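Local coordinates for putative lipoprotein (Parabacteroides distasonis, PDB 4FVS), which is of unknown function but probably works outside the cytoplasm as an exported lipoprotein that may bind lipid, like members of the LolA/LolB clan, at residues A[67-72]-A[100-105]; A[49-54]-A[78-83]. All coordinates share one frame; numbering follows the deposited sequence.

Contact 1: A[67-72]-A[100-105]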
loop_
_atom_site.group_PDB
_atom_site.type_symbol
_atom_site.label_atom_id
_atom_site.label_comp_id
_atom_site.label_asym_id
_atom_site.label_seq_id
_atom_site.Cartn_x
_atom_site.Cartn_y
_atom_site.Cartn_z
ATOM N N LYS A 67 -3.961 9.721 2.670
ATOM C CA LYS A 67 -4.167 10.065 4.081
ATOM C C LYS A 67 -3.947 8.837 4.973
ATOM O O LYS A 67 -4.237 7.718 4.582
ATOM C CB LYS A 67 -5.555 10.673 4.329
ATOM C CG LYS A 67 -5.599 12.185 4.206
ATOM C CD LYS A 67 -6.803 12.769 4.947
ATOM C CE LYS A 67 -6.728 14.278 5.102
ATOM N NZ LYS A 67 -7.780 14.812 6.004
ATOM N N ALA A 68 -3.355 9.064 6.132
ATOM C CA ALA A 68 -3.090 8.063 7.163
ATOM C C ALA A 68 -3.465 8.639 8.497
ATOM O O ALA A 68 -3.208 9.825 8.730
ATOM C CB ALA A 68 -1.623 7.648 7.159
ATOM N N TYR A 69 -4.087 7.841 9.377
ATOM C CA TYR A 69 -4.457 8.377 10.685
ATOM C C TYR A 69 -4.561 7.314 11.776
ATOM O O TYR A 69 -4.711 6.128 11.496
ATOM C CB TYR A 69 -5.793 9.159 10.612
ATOM C CG TYR A 69 -6.949 8.350 10.083
ATOM C CD1 TYR A 69 -7.719 7.561 10.934
ATOM C CD2 TYR A 69 -7.304 8.400 8.739
ATOM C CE1 TYR A 69 -8.789 6.809 10.455
ATOM C CE2 TYR A 69 -8.372 7.653 8.246
ATOM C CZ TYR A 69 -9.104 6.843 9.107
ATOM O OH TYR A 69 -10.164 6.092 8.649
ATOM N N CYS A 70 -4.464 7.792 13.025
ATOM C CA CYS A 70 -4.693 7.092 14.283
ATOM C C CYS A 70 -6.003 7.586 14.869
ATOM O O CYS A 70 -6.213 8.798 14.963
ATOM C CB CYS A 70 -3.544 7.292 15.268
ATOM S SG CYS A 70 -2.291 5.985 15.225
ATOM N N GLN A 71 -6.888 6.670 15.246
ATOM C CA GLN A 71 -8.147 6.999 15.891
ATOM C C GLN A 71 -8.331 6.029 16.969
ATOM O O GLN A 71 -8.504 4.844 16.708
ATOM C CB GLN A 71 -9.359 7.002 14.934
ATOM C CG GLN A 71 -9.485 8.219 14.019
ATOM C CD GLN A 71 -10.670 9.080 14.362
ATOM O OE1 GLN A 71 -10.873 9.472 15.521
ATOM N NE2 GLN A 71 -11.459 9.426 13.349
ATOM N N ASN A 72 -8.194 6.512 18.187
ATOM C CA ASN A 72 -8.423 5.797 19.436
ATOM C C ASN A 72 -7.664 4.458 19.489
ATOM O O ASN A 72 -8.250 3.402 19.746
ATOM C CB ASN A 72 -9.930 5.587 19.674
ATOM C CG ASN A 72 -10.711 6.876 19.718
ATOM O OD1 ASN A 72 -10.248 7.913 20.223
ATOM N ND2 ASN A 72 -11.917 6.836 19.179
ATOM N N GLU A 100 -11.949 5.884 -2.390
ATOM C CA GLU A 100 -11.450 5.975 -1.030
ATOM C C GLU A 100 -12.038 4.862 -0.182
ATOM O O GLU A 100 -13.245 4.656 -0.182
ATOM C CB GLU A 100 -11.790 7.351 -0.431
ATOM C CG GLU A 100 -11.377 7.525 1.021
ATOM C CD GLU A 100 -12.244 8.502 1.789
ATOM O OE1 GLU A 100 -11.894 9.704 1.795
ATOM O OE2 GLU A 100 -13.264 8.070 2.380
ATOM N N ASN A 101 -11.167 4.126 0.509
ATOM C CA ASN A 101 -11.528 3.076 1.466
ATOM C C ASN A 101 -10.363 2.954 2.434
ATOM O O ASN A 101 -9.260 2.623 2.013
ATOM C CB ASN A 101 -11.900 1.728 0.782
ATOM C CG ASN A 101 -12.701 0.737 1.635
ATOM O OD1 ASN A 101 -12.620 0.706 2.860
ATOM N ND2 ASN A 101 -13.491 -0.120 1.001
ATOM N N PHE A 102 -10.569 3.352 3.696
ATOM C CA PHE A 102 -9.523 3.285 4.722
ATOM C C PHE A 102 -9.583 1.951 5.421
ATOM O O PHE A 102 -10.645 1.542 5.886
ATOM C CB PHE A 102 -9.658 4.432 5.718
ATOM C CG PHE A 102 -9.249 5.789 5.165
ATOM C CD1 PHE A 102 -7.911 6.160 5.099
ATOM C CD2 PHE A 102 -10.202 6.710 4.755
ATOM C CE1 PHE A 102 -7.542 7.421 4.625
ATOM C CE2 PHE A 102 -9.826 7.971 4.286
ATOM C CZ PHE A 102 -8.505 8.317 4.226
ATOM N N ILE A 103 -8.457 1.252 5.464
ATOM C CA ILE A 103 -8.347 -0.050 6.121
ATOM C C ILE A 103 -7.321 0.010 7.259
ATOM O O ILE A 103 -6.337 0.746 7.170
ATOM C CB ILE A 103 -8.005 -1.168 5.116
ATOM C CG1 ILE A 103 -6.706 -0.839 4.314
ATOM C CG2 ILE A 103 -9.217 -1.434 4.203
ATOM C CD1 ILE A 103 -6.074 -2.003 3.474
ATOM N N ASN A 104 -7.556 -0.764 8.326
ATOM C CA ASN A 104 -6.651 -0.813 9.472
ATOM C C ASN A 104 -5.412 -1.643 9.172
ATOM O O ASN A 104 -5.446 -2.543 8.315
ATOM C CB ASN A 104 -7.340 -1.383 10.706
ATOM C CG ASN A 104 -7.624 -2.869 10.658
ATOM O OD1 ASN A 104 -7.994 -3.429 9.638
ATOM N ND2 ASN A 104 -7.474 -3.546 11.770
ATOM N N TYR A 105 -4.327 -1.342 9.919
ATOM C CA TYR A 105 -3.076 -2.057 9.912
ATOM C C TYR A 105 -2.785 -2.407 11.361
ATOM O O TYR A 105 -2.450 -1.534 12.164
ATOM C CB TYR A 105 -1.949 -1.261 9.217
ATOM C CG TYR A 105 -2.044 -1.321 7.707
ATOM C CD1 TYR A 105 -2.926 -0.496 7.008
ATOM C CD2 TYR A 105 -1.284 -2.226 6.978
ATOM C CE1 TYR A 105 -3.048 -0.572 5.622
ATOM C CE2 TYR A 105 -1.402 -2.317 5.588
ATOM C CZ TYR A 105 -2.287 -1.487 4.914
ATOM O OH TYR A 105 -2.390 -1.543 3.545
#
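The Phe102 ring takes the Tyr69 ring on one face and the backbone carbonyl of Lys67 at its edge. The two rings form an edge-to-face (T-shaped) pair. The edge of Tyr69 points at the face of Phe102, with centroids 5.0 Å apart and planes at 62°. Tyr69 CE2 is the ring atom that meets the face. It sits above the Phe102 plane, displaced toward the rim, 3.5 Å from Phe102 CD1. The phenol oxygen reaches further, to the root of the other side chain: Tyr69 OH is 3.4 Å from Phe102 CB. Tyr69 CG lies between its own backbone N and carbonyl carbon (chi1 57°), a setting that carries the ring across to Phe102. At the edge of Phe102, near the ring plane, Lys67 O is 3.3 Å from Phe102 CE1. Lys67 CB adds an apolar touch 3.8 Å from Phe102 CZ. From CG on the lysine chain is extended, and NZ makes a salt bridge to Glu46 on strand 44-54. No hydrogen bond joins the two segments, so the contact rests on the aromatic pair and on packing of Lys67, backbone oxygen included, against the Phe102 ring. The Tyr69 ring also meets Phe76 of strand 74-78, which lies between strands 60-71 and 102-104. Cys70, next to Tyr69, is held to Cys4 by a disulfide. Phe102 and Tyr69 thus pack side chain to side chain across an intervening strand. This is a next-but-one contact in antiparallel beta structure, consistent with the curved, strand-rich fold of the LolA/LolB clan.

Contact 2: A[49-54]-A[78-83]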
loop_
_atom_site.group_PDB
_atom_site.type_symbol
_atom_site.label_atom_id
_atom_site.label_comp_id
_atom_site.label_asym_id
_atom_site.label_seq_id
_atom_site.Cartn_x
_atom_site.Cartn_y
_atom_site.Cartn_z
ATOM N N ALA A 49 0.068 12.857 2.771
ATOM C CA ALA A 49 1.260 12.796 1.939
ATOM C C ALA A 49 0.928 12.853 0.451
ATOM O O ALA A 49 -0.119 12.353 0.042
ATOM C CB ALA A 49 2.024 11.524 2.234
ATOM N N ASP A 50 1.818 13.480 -0.347
ATOM C CA ASP A 50 1.719 13.548 -1.805
ATOM C C ASP A 50 2.509 12.425 -2.413
ATOM O O ASP A 50 3.515 12.007 -1.837
ATOM C CB ASP A 50 2.208 14.893 -2.369
ATOM C CG ASP A 50 1.208 16.005 -2.213
ATOM O OD1 ASP A 50 0.133 15.923 -2.840
ATOM O OD2 ASP A 50 1.518 16.985 -1.499
ATOM N N TYR A 51 2.050 11.907 -3.565
ATOM C CA TYR A 51 2.777 10.852 -4.255
ATOM C C TYR A 51 2.836 11.160 -5.731
ATOM O O TYR A 51 1.949 11.822 -6.264
ATOM C CB TYR A 51 2.179 9.458 -3.992
ATOM C CG TYR A 51 0.817 9.195 -4.599
ATOM C CD1 TYR A 51 0.690 8.792 -5.925
ATOM C CD2 TYR A 51 -0.338 9.235 -3.818
ATOM C CE1 TYR A 51 -0.553 8.505 -6.482
ATOM C CE2 TYR A 51 -1.592 8.945 -4.367
ATOM C CZ TYR A 51 -1.693 8.577 -5.701
ATOM O OH TYR A 51 -2.915 8.288 -6.269
ATOM N N VAL A 52 3.912 10.704 -6.382
ATOM C CA VAL A 52 4.140 10.809 -7.822
ATOM C C VAL A 52 4.685 9.480 -8.286
ATOM O O VAL A 52 5.752 9.064 -7.844
ATOM C CB VAL A 52 5.050 11.983 -8.278
ATOM C CG1 VAL A 52 5.000 12.148 -9.801
ATOM C CG2 VAL A 52 4.654 13.296 -7.601
ATOM N N TYR A 53 3.924 8.789 -9.125
ATOM C CA TYR A 53 4.344 7.527 -9.698
ATOM C C TYR A 53 4.837 7.838 -11.104
ATOM O O TYR A 53 4.114 8.466 -11.884
ATOM C CB TYR A 53 3.212 6.470 -9.683
ATOM C CG TYR A 53 2.663 6.037 -8.332
ATOM C CD1 TYR A 53 3.275 6.427 -7.144
ATOM C CD2 TYR A 53 1.544 5.208 -8.244
ATOM C CE1 TYR A 53 2.786 6.008 -5.901
ATOM C CE2 TYR A 53 1.023 4.812 -7.006
ATOM C CZ TYR A 53 1.658 5.199 -5.834
ATOM O OH TYR A 53 1.148 4.779 -4.613
ATOM N N THR A 54 6.115 7.520 -11.376
ATOM C CA THR A 54 6.767 7.758 -12.666
ATOM C C THR A 54 7.259 6.453 -13.213
ATOM O O THR A 54 7.506 5.533 -12.433
ATOM C CB THR A 54 7.927 8.762 -12.545
ATOM O OG1 THR A 54 8.866 8.293 -11.578
ATOM C CG2 THR A 54 7.464 10.178 -12.216
ATOM N N ASP A 78 -5.285 4.695 3.560
ATOM C CA ASP A 78 -6.103 4.528 2.356
ATOM C C ASP A 78 -5.670 3.239 1.637
ATOM O O ASP A 78 -4.469 3.033 1.390
ATOM C CB ASP A 78 -6.020 5.760 1.427
ATOM C CG ASP A 78 -7.246 5.978 0.534
ATOM O OD1 ASP A 78 -7.880 4.967 0.124
ATOM O OD2 ASP A 78 -7.540 7.152 0.206
ATOM N N SER A 79 -6.658 2.355 1.342
ATOM C CA SER A 79 -6.465 1.039 0.719
ATOM C C SER A 79 -5.785 1.081 -0.664
ATOM O O SER A 79 -5.322 0.031 -1.099
ATOM C CB SER A 79 -7.778 0.267 0.608
ATOM O OG SER A 79 -8.815 0.997 -0.018
ATOM N N LYS A 80 -5.638 2.264 -1.308
ATOM C CA LYS A 80 -4.980 2.399 -2.620
ATOM C C LYS A 80 -3.464 2.139 -2.498
ATOM O O LYS A 80 -2.820 1.760 -3.491
ATOM C CB LYS A 80 -5.260 3.775 -3.301
ATOM C CG LYS A 80 -4.757 5.024 -2.591
ATOM C CD LYS A 80 -4.975 6.223 -3.453
ATOM C CE LYS A 80 -4.917 7.509 -2.708
ATOM N NZ LYS A 80 -5.402 8.631 -3.564
ATOM N N GLU A 81 -2.913 2.304 -1.274
ATOM C CA GLU A 81 -1.502 2.032 -0.957
ATOM C C GLU A 81 -1.172 0.520 -1.166
ATOM O O GLU A 81 -0.034 0.174 -1.494
ATOM C CB GLU A 81 -1.210 2.468 0.484
ATOM C CG GLU A 81 0.250 2.466 0.899
ATOM C CD GLU A 81 1.221 3.488 0.335
ATOM O OE1 GLU A 81 0.982 4.008 -0.782
ATOM O OE2 GLU A 81 2.265 3.715 0.995
ATOM N N THR A 82 -2.189 -0.355 -1.015
ATOM C CA THR A 82 -2.100 -1.808 -1.207
ATOM C C THR A 82 -1.853 -2.104 -2.726
ATOM O O THR A 82 -1.227 -3.134 -3.038
ATOM C CB THR A 82 -3.388 -2.509 -0.614
ATOM O OG1 THR A 82 -3.346 -2.427 0.809
ATOM C CG2 THR A 82 -3.502 -3.974 -0.972
ATOM N N LEU A 83 -2.307 -1.191 -3.639
ATOM C CA LEU A 83 -2.217 -1.342 -5.096
ATOM C C LEU A 83 -1.031 -0.571 -5.697
ATOM O O LEU A 83 -0.976 -0.390 -6.914
ATOM C CB LEU A 83 -3.519 -0.915 -5.780
ATOM C CG LEU A 83 -4.838 -1.528 -5.243
ATOM C CD1 LEU A 83 -5.994 -0.913 -5.911
ATOM C CD2 LEU A 83 -4.888 -3.025 -5.443
HETATM O O HOH W 1 -2.146 3.966 -4.884
#
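Lys80 lays the end of its side chain against the edge of the Tyr51 ring, near the ring plane. Its NZ is 3.7 Å from Tyr51 OH, and its CE is 4.0 Å from Tyr51 CE2. The contact packs a 3-10 turn, 79-82, against the inward-pointing tyrosines of strand 44-54, within an antiparallel beta fold consistent with the LolA/LolB clan. The lysine chain is extended beyond CG, which carries NZ past the phenol to a hydrogen bond with Asp65 O. Tyr51 OH is hydrogen-bonded to Asn62 OD1. In place of this lysine, an alanine is likely to leave Asp65 O without this partner and to open a gap beside the Tyr51 edge. Tyr51 and Tyr53 also meet: Tyr51 CD1 lies 3.5 Å above the Tyr53 ring plane, toward its rim. Glu81 bends at chi2 (70°), bringing its carboxylate near Tyr53. Ring and carboxylate planes are 26° apart there, but no hydrogen bond forms across this pair. Tyr53 OH is hydrogen-bonded to Tyr33 OH and Ser84 OG, and Glu81 OE1 makes a weak hydrogen bond to the same Tyr33 OH. A water lies between the segments: it donates to Lys80 O at 2.7 Å and makes a weak hydrogen bond of 3.4 Å with Tyr53 OH.

From the N terminus, the chain passes strands 15-22 and 27-41 before it reaches 49-54 on strand 44-54, then 67-72 on strand 60-71, its neighbour. The turn at 78-83 follows strand 74-78 and closes contact 2 over 23 residues. The chain then runs through helix 86-89 and strand 96-98 to 100-105, where contact 1 closes a loop of 27 residues. The segments alternate, so the two contacts cross. Contact 1 ties strand 60-71 to strand 102-104. Contact 2 ties strand 44-54 to the turn that leaves strand 74-78. They meet directly where Asn101 O probably accepts a hydrogen bond from Ser79 OG, and where Phe102 packs against the Asp78 backbone.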